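Putative phosphinothricin n-acetyltransferase (Acinetobacter baylyi, PDB 2JLM) probably transfers the acetyl group of acetyl-CoA to the amino group of L-methionine sulfone and L-methionine sulfoximine, as a member of the GNAT acetyltransferase family. Local coordinates at residues V128-A133 / L164-Y169; N34-Y39 / F158-W163; A77-F82 / Y90-S95. One frame throughout, in Å; residues are numbered along the deposited sequence.

Contact 1 (V128-A133 / L164-Y169); sequences VGCIDA and LDAAFY
G129 with Y169, and I131 with A167, form antiparallel hydrogen-bonded pairs between strands 126-132 and 162-172. Each pair is closed by two backbone bonds; those of the second run from I131 N to A167 O at 2.8 Å and from A167 N to I131 O at 2.7 Å. Past the end of the first strand A133 N adds a bond to D165 O, approaching from above the carbonyl plane rather than within it.

A water bridges the strands near this end, donating to D132 OD1 at 2.8 Å and accepting from D165 N. D132 OD1 also takes the amide of T134, and OD2 meets the hydroxyl of T36.

Apolar groups pack on both faces. C130 SG, anti to the backbone N (chi1 -177°), lies obliquely against the F168 ring, 4.2 Å from its centroid, and reaches A166 CB at 4.0 Å. V128 CG1 meets the edge of the same ring at CD2. On the other face I131 CD1 touches Y169 CD1 at 3.7 Å, the two side chains crossing at about a right angle where helix 136-144 packs on both.

Backbone bonding thus sets the register, while the face with C130, A166 and F168 is largely apolar and packs on Y88 and I153 of the second subunit.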
# COMPACT_ATOMS: atom_id res chain seq x y z
N VAL D 128 -6.86 15.66 -15.76
CA VAL D 128 -7.28 17.01 -16.16
C VAL D 128 -6.31 18.04 -15.65
O VAL D 128 -6.01 18.08 -14.46
CB VAL D 128 -8.64 17.36 -15.58
CG1 VAL D 128 -9.00 18.82 -15.91
CG2 VAL D 128 -9.70 16.39 -16.09
N GLY D 129 -5.84 18.90 -16.55
CA GLY D 129 -5.11 20.08 -16.14
C GLY D 129 -5.95 21.35 -16.31
O GLY D 129 -6.60 21.55 -17.33
N CYS D 130 -5.92 22.20 -15.31
CA CYS D 130 -6.63 23.46 -15.38
C CYS D 130 -5.64 24.62 -15.49
O CYS D 130 -4.89 24.90 -14.56
CB CYS D 130 -7.53 23.63 -14.16
SG CYS D 130 -8.53 25.12 -14.20
N ILE D 131 -5.65 25.31 -16.63
CA ILE D 131 -4.62 26.29 -17.00
C ILE D 131 -5.23 27.64 -17.37
O ILE D 131 -6.24 27.70 -18.08
CB ILE D 131 -3.85 25.79 -18.23
CG1 ILE D 131 -3.29 24.38 -17.97
CG2 ILE D 131 -2.75 26.75 -18.62
CD1 ILE D 131 -2.99 23.60 -19.23
N ASP D 132 -4.64 28.73 -16.89
CA ASP D 132 -5.01 30.07 -17.37
C ASP D 132 -4.93 30.04 -18.90
O ASP D 132 -3.93 29.62 -19.47
CB ASP D 132 -4.07 31.11 -16.77
CG ASP D 132 -4.19 32.48 -17.42
OD1 ASP D 132 -4.87 32.62 -18.46
OD2 ASP D 132 -3.58 33.43 -16.88
N ALA D 133 -6.00 30.46 -19.57
CA ALA D 133 -6.05 30.34 -21.02
C ALA D 133 -4.99 31.18 -21.75
O ALA D 133 -4.72 30.95 -22.92
CB ALA D 133 -7.46 30.70 -21.54
N LEU D 164 -10.07 36.03 -15.24
CA LEU D 164 -9.22 35.05 -15.90
C LEU D 164 -10.07 33.95 -16.49
O LEU D 164 -11.10 33.58 -15.93
CB LEU D 164 -8.24 34.43 -14.91
CG LEU D 164 -7.44 35.44 -14.09
CD1 LEU D 164 -6.72 34.73 -12.94
CD2 LEU D 164 -6.47 36.20 -15.00
N ASP D 165 -9.61 33.41 -17.62
CA ASP D 165 -10.26 32.29 -18.26
C ASP D 165 -9.55 31.03 -17.79
O ASP D 165 -8.33 30.97 -17.79
CB ASP D 165 -10.15 32.43 -19.78
CG ASP D 165 -10.91 33.64 -20.31
OD1 ASP D 165 -10.71 34.01 -21.49
OD2 ASP D 165 -11.73 34.21 -19.54
N ALA D 166 -10.32 30.03 -17.37
CA ALA D 166 -9.76 28.76 -16.94
C ALA D 166 -9.92 27.73 -18.05
O ALA D 166 -11.03 27.26 -18.31
CB ALA D 166 -10.45 28.29 -15.68
N ALA D 167 -8.83 27.38 -18.72
CA ALA D 167 -8.89 26.40 -19.79
C ALA D 167 -8.70 25.01 -19.21
O ALA D 167 -7.92 24.83 -18.27
CB ALA D 167 -7.83 26.68 -20.84
N PHE D 168 -9.43 24.04 -19.74
CA PHE D 168 -9.29 22.67 -19.28
C PHE D 168 -8.67 21.80 -20.34
O PHE D 168 -9.11 21.79 -21.49
CB PHE D 168 -10.63 22.10 -18.83
CG PHE D 168 -11.15 22.74 -17.58
CD1 PHE D 168 -11.90 23.90 -17.65
CD2 PHE D 168 -10.86 22.20 -16.34
CE1 PHE D 168 -12.36 24.51 -16.50
CE2 PHE D 168 -11.32 22.81 -15.18
CZ PHE D 168 -12.08 23.96 -15.26
N TYR D 169 -7.62 21.10 -19.96
CA TYR D 169 -6.99 20.14 -20.85
C TYR D 169 -7.05 18.75 -20.21
O TYR D 169 -6.88 18.60 -18.99
CB TYR D 169 -5.55 20.58 -21.17
CG TYR D 169 -5.52 21.75 -22.13
CD1 TYR D 169 -5.75 23.04 -21.68
CD2 TYR D 169 -5.32 21.56 -23.50
CE1 TYR D 169 -5.75 24.13 -22.56
CE2 TYR D 169 -5.32 22.63 -24.38
CZ TYR D 169 -5.53 23.91 -23.91
OH TYR D 169 -5.55 24.98 -24.78
O HOH W 1 -7.09 34.28 -18.85

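Contact 2 (N34-Y39 / F158-W163); sequences NSTALY and FKFGRW
The F160 ring presents its edge to S35 and T36: S35 O is 3.7 Å from F160 CE2, and T36 CG2 stands at the same edge. K159 CG lies over one face of the ring, 3.8 Å above the plane and near the rim.

Beside this ring K159 makes the polar half of the contact. Its CG is anti to the backbone N (chi1 -160°) and the rest of the chain is fully extended, which carries NZ to the backbone carbonyls of the loop. NZ donates to S35 O at 2.8 Å. A second bond goes to L38 O at 3.0 Å, both nearly along the C=O axis, and I32 O is a further acceptor. A buried ammonium is thereby gripped by several carbonyl oxygens, which would probably stabilise its charge. S35 OG accepts from A37 N at 3.1 Å, an ST turn just after helix 17-34, and also bonds to A31 O.

K159 and F160 belong to the type I' turn K159-R162, where D181 of the second subunit binds the amides of F160 and G161. This turn links strands 148-159 and 162-172, and the contact ties the resulting hairpin tip to the loop between helices 17-34 and 46-58.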
# COMPACT_ATOMS: atom_id res chain seq x y z
N ASN D 34 3.17 35.51 -7.64
CA ASN D 34 3.64 36.06 -8.90
C ASN D 34 2.94 35.59 -10.17
O ASN D 34 3.19 36.13 -11.24
CB ASN D 34 5.16 35.88 -9.01
CG ASN D 34 5.91 36.57 -7.88
OD1 ASN D 34 5.74 37.76 -7.64
ND2 ASN D 34 6.73 35.81 -7.16
N SER D 35 2.06 34.60 -10.06
CA SER D 35 1.41 34.05 -11.25
C SER D 35 -0.06 33.68 -11.06
O SER D 35 -0.59 33.72 -9.95
CB SER D 35 2.17 32.82 -11.76
OG SER D 35 1.89 31.69 -10.95
N THR D 36 -0.69 33.31 -12.18
CA THR D 36 -2.07 32.83 -12.16
C THR D 36 -2.11 31.31 -12.06
O THR D 36 -3.13 30.69 -12.35
CB THR D 36 -2.83 33.27 -13.44
OG1 THR D 36 -2.16 32.76 -14.60
CG2 THR D 36 -2.91 34.77 -13.53
N ALA D 37 -1.00 30.72 -11.63
CA ALA D 37 -0.81 29.27 -11.68
C ALA D 37 -1.44 28.55 -10.50
O ALA D 37 -1.72 27.35 -10.55
N LEU D 38 -1.65 29.29 -9.42
CA LEU D 38 -2.39 28.77 -8.28
C LEU D 38 -3.45 29.82 -7.98
O LEU D 38 -3.19 31.02 -8.12
CB LEU D 38 -1.48 28.54 -7.08
CG LEU D 38 -1.75 27.29 -6.24
CD1 LEU D 38 -0.83 27.24 -5.03
CD2 LEU D 38 -3.21 27.22 -5.82
N TYR D 39 -4.63 29.39 -7.58
CA TYR D 39 -5.71 30.35 -7.41
C TYR D 39 -5.88 30.84 -5.97
O TYR D 39 -6.99 31.17 -5.55
CB TYR D 39 -7.02 29.84 -8.03
CG TYR D 39 -7.13 30.16 -9.52
CD1 TYR D 39 -8.34 30.58 -10.07
CD2 TYR D 39 -6.03 30.09 -10.35
CE1 TYR D 39 -8.44 30.89 -11.43
CE2 TYR D 39 -6.12 30.39 -11.71
CZ TYR D 39 -7.33 30.79 -12.24
OH TYR D 39 -7.43 31.10 -13.59
N PHE D 158 -10.70 35.28 -10.72
CA PHE D 158 -10.39 36.69 -10.55
C PHE D 158 -9.10 36.82 -9.73
O PHE D 158 -9.01 36.33 -8.61
CB PHE D 158 -11.56 37.44 -9.89
CG PHE D 158 -11.33 38.93 -9.79
CD1 PHE D 158 -11.52 39.76 -10.89
CD2 PHE D 158 -10.92 39.50 -8.59
CE1 PHE D 158 -11.30 41.13 -10.80
CE2 PHE D 158 -10.69 40.87 -8.50
CZ PHE D 158 -10.88 41.68 -9.60
N LYS D 159 -8.10 37.46 -10.32
CA LYS D 159 -6.83 37.70 -9.65
C LYS D 159 -6.09 38.89 -10.27
O LYS D 159 -6.20 39.16 -11.47
CB LYS D 159 -5.95 36.46 -9.71
CG LYS D 159 -4.83 36.43 -8.66
CD LYS D 159 -3.98 35.17 -8.78
CE LYS D 159 -3.00 35.04 -7.62
NZ LYS D 159 -2.20 33.78 -7.70
N PHE D 160 -5.36 39.61 -9.43
CA PHE D 160 -4.64 40.80 -9.88
C PHE D 160 -5.60 41.80 -10.49
O PHE D 160 -5.26 42.50 -11.44
CB PHE D 160 -3.56 40.43 -10.90
CG PHE D 160 -2.55 39.44 -10.40
CD1 PHE D 160 -1.77 39.74 -9.29
CD2 PHE D 160 -2.39 38.21 -11.03
CE1 PHE D 160 -0.82 38.83 -8.83
CE2 PHE D 160 -1.45 37.30 -10.57
CZ PHE D 160 -0.67 37.61 -9.47
N GLY D 161 -6.82 41.85 -9.94
CA GLY D 161 -7.82 42.82 -10.38
C GLY D 161 -8.44 42.53 -11.74
O GLY D 161 -9.05 43.41 -12.34
N ARG D 162 -8.30 41.31 -12.25
CA ARG D 162 -8.86 41.00 -13.56
C ARG D 162 -9.44 39.59 -13.69
O ARG D 162 -9.01 38.65 -13.01
CB ARG D 162 -7.85 41.27 -14.69
CG ARG D 162 -6.66 40.34 -14.73
CD ARG D 162 -5.70 40.70 -15.87
NE ARG D 162 -4.79 39.60 -16.16
CZ ARG D 162 -3.55 39.50 -15.68
NH1 ARG D 162 -3.07 40.46 -14.90
NH2 ARG D 162 -2.79 38.46 -15.99
N TRP D 163 -10.44 39.47 -14.56
CA TRP D 163 -11.07 38.20 -14.86
C TRP D 163 -10.11 37.30 -15.62
O TRP D 163 -9.43 37.74 -16.55
CB TRP D 163 -12.36 38.41 -15.67
CG TRP D 163 -13.37 39.21 -14.92
CD1 TRP D 163 -13.87 40.43 -15.27
CD2 TRP D 163 -13.99 38.87 -13.67
NE1 TRP D 163 -14.76 40.87 -14.33
CE2 TRP D 163 -14.86 39.93 -13.33
CE3 TRP D 163 -13.90 37.76 -12.82
CZ2 TRP D 163 -15.65 39.92 -12.17
CZ3 TRP D 163 -14.67 37.75 -11.65
CH2 TRP D 163 -15.54 38.82 -11.34

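Contact 3 (A77-F82 / Y90-S95); sequences ASWGSF and YTVEHS
Strands 73-81 and 91-98 form a beta hairpin in the central sheet of the GNAT fold, and W79 packs on V92 where they meet. The indole offers one face to the valine: V92 CG1 makes a CH-pi contact 3.8 Å from the centroid of the five-membered ring, 19° off its normal, and CG2 lies over the same ring system nearer the rim. W79 CG sits between the backbone N and the carbonyl carbon (chi1 73°), which turns the indole onto V92. NE1 bonds to a di(hydroxyethyl)ether molecule, probably from the crystallisation liquor, and L115 and A119 of helix 107-121 also touch the tryptophan.

Two antiparallel hydrogen-bonded pairs join the hairpin arms. S78 N donates to S95 O at 2.9 Å and S95 N returns a bond to S78 O; G80 and E93 do likewise, G80 N reaching E93 O at 2.8 Å. The W79-H94 pair between them is non-hydrogen-bonded, its CA atoms only 3.8 Å apart.

Toward the loop, F82 lies alongside T91, whose CG2 is 3.7 Å from F82 CD1. The E93 side chain runs across that of F82 at roughly a right angle, with the carboxylate plane 59° from the ring. E93 OE1 meets the ring edge 3.5 Å from F82 CD2 and is also reached by a water near S81 O, while OE2 forms a salt bridge with R83 of the second subunit. Another water, accepting from F82 N at 2.8 Å and donating to T91 O, extends the pairing beyond the strand bonds.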
# COMPACT_ATOMS: atom_id res chain seq x y z
N ALA D 77 5.56 17.45 -9.16
CA ALA D 77 4.29 17.28 -9.83
C ALA D 77 3.44 16.40 -8.94
O ALA D 77 3.97 15.62 -8.15
CB ALA D 77 4.47 16.65 -11.20
N SER D 78 2.13 16.53 -9.06
CA SER D 78 1.24 15.79 -8.19
C SER D 78 -0.15 15.77 -8.80
O SER D 78 -0.41 16.46 -9.78
CB SER D 78 1.22 16.45 -6.81
OG SER D 78 0.51 15.67 -5.87
N TRP D 79 -1.05 14.97 -8.23
CA TRP D 79 -2.47 15.08 -8.57
C TRP D 79 -3.36 14.95 -7.35
O TRP D 79 -2.90 14.56 -6.28
CB TRP D 79 -2.88 14.10 -9.67
CG TRP D 79 -2.96 12.66 -9.26
CD1 TRP D 79 -3.75 12.13 -8.28
CD2 TRP D 79 -2.26 11.56 -9.84
NE1 TRP D 79 -3.56 10.78 -8.20
CE2 TRP D 79 -2.65 10.40 -9.15
CE3 TRP D 79 -1.32 11.44 -10.87
CZ2 TRP D 79 -2.14 9.14 -9.45
CZ3 TRP D 79 -0.82 10.19 -11.17
CH2 TRP D 79 -1.23 9.06 -10.46
N GLY D 80 -4.62 15.32 -7.51
CA GLY D 80 -5.61 15.20 -6.48
C GLY D 80 -6.96 14.95 -7.13
O GLY D 80 -7.05 14.73 -8.34
N SER D 81 -8.01 15.01 -6.34
CA SER D 81 -9.35 14.83 -6.88
C SER D 81 -9.63 15.93 -7.90
O SER D 81 -9.25 17.08 -7.70
CB SER D 81 -10.38 14.88 -5.75
OG SER D 81 -11.57 14.21 -6.12
N PHE D 82 -10.27 15.58 -9.02
CA PHE D 82 -10.79 16.58 -9.94
C PHE D 82 -12.13 17.14 -9.44
O PHE D 82 -12.26 18.33 -9.19
CB PHE D 82 -10.92 16.03 -11.36
CG PHE D 82 -11.65 16.96 -12.32
CD1 PHE D 82 -12.75 16.52 -13.04
CD2 PHE D 82 -11.23 18.29 -12.49
CE1 PHE D 82 -13.42 17.38 -13.93
CE2 PHE D 82 -11.89 19.15 -13.36
CZ PHE D 82 -12.99 18.70 -14.09
N TYR D 90 -12.11 7.78 -11.56
CA TYR D 90 -11.03 7.50 -12.50
C TYR D 90 -10.43 8.77 -13.10
O TYR D 90 -9.64 8.71 -14.04
CB TYR D 90 -11.50 6.56 -13.61
CG TYR D 90 -11.94 5.21 -13.11
CD1 TYR D 90 -11.04 4.32 -12.53
CD2 TYR D 90 -13.27 4.81 -13.23
CE1 TYR D 90 -11.45 3.08 -12.07
CE2 TYR D 90 -13.69 3.57 -12.79
CZ TYR D 90 -12.78 2.71 -12.21
OH TYR D 90 -13.21 1.48 -11.78
N THR D 91 -10.79 9.91 -12.53
CA THR D 91 -10.30 11.19 -13.03
C THR D 91 -9.51 11.88 -11.94
O THR D 91 -9.97 12.00 -10.81
CB THR D 91 -11.47 12.09 -13.47
OG1 THR D 91 -12.24 11.41 -14.47
CG2 THR D 91 -10.98 13.42 -14.05
N VAL D 92 -8.30 12.32 -12.28
CA VAL D 92 -7.53 13.10 -11.34
C VAL D 92 -7.20 14.44 -11.98
O VAL D 92 -7.25 14.57 -13.20
CB VAL D 92 -6.23 12.38 -10.93
CG1 VAL D 92 -6.55 11.01 -10.36
CG2 VAL D 92 -5.30 12.23 -12.13
N GLU D 93 -6.91 15.43 -11.16
CA GLU D 93 -6.43 16.70 -11.65
C GLU D 93 -4.99 16.86 -11.15
O GLU D 93 -4.73 16.70 -9.97
CB GLU D 93 -7.30 17.84 -11.15
CG GLU D 93 -6.69 19.20 -11.44
CD GLU D 93 -7.63 20.35 -11.09
OE1 GLU D 93 -8.81 20.07 -10.76
OE2 GLU D 93 -7.19 21.52 -11.14
N HIS D 94 -4.08 17.14 -12.07
CA HIS D 94 -2.66 17.22 -11.76
C HIS D 94 -2.17 18.65 -11.75
O HIS D 94 -2.79 19.54 -12.34
CB HIS D 94 -1.86 16.48 -12.82
CG HIS D 94 -1.94 17.11 -14.17
ND1 HIS D 94 -0.97 17.96 -14.67
CD2 HIS D 94 -2.91 17.05 -15.12
CE1 HIS D 94 -1.32 18.38 -15.87
NE2 HIS D 94 -2.49 17.85 -16.17
N SER D 95 -1.03 18.85 -11.12
CA SER D 95 -0.36 20.14 -11.16
C SER D 95 1.14 19.92 -11.14
O SER D 95 1.63 18.89 -10.68
CB SER D 95 -0.82 21.03 -10.01
OG SER D 95 -0.87 20.30 -8.79
O HOH W 2 -9.52 20.00 -8.16
O HOH W 3 -11.82 13.34 -9.55

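In the fold
All three contacts involve the same mixed sheet. Strand 91-98 of contact 3 runs parallel to strand 126-132 of contact 1, bonding V128 N to V92 O and V128 O to H94 N; strand 162-172 then connects contact 1 to contact 2. The centres of contacts 1 and 2 lie about 12 Å apart and those of 1 and 3 about 14 Å. Contacts 2 and 3 are about 21 Å apart between centres and about 6 Å between nearest atoms. Both segments of contact 3 come ahead of 128-133 and lie between the two segments of contact 2, whose segments alternate with those of contact 1. Every contact also borders the second subunit, so parts of these strands, and of the turn beside them, serve both the sheet and the interface.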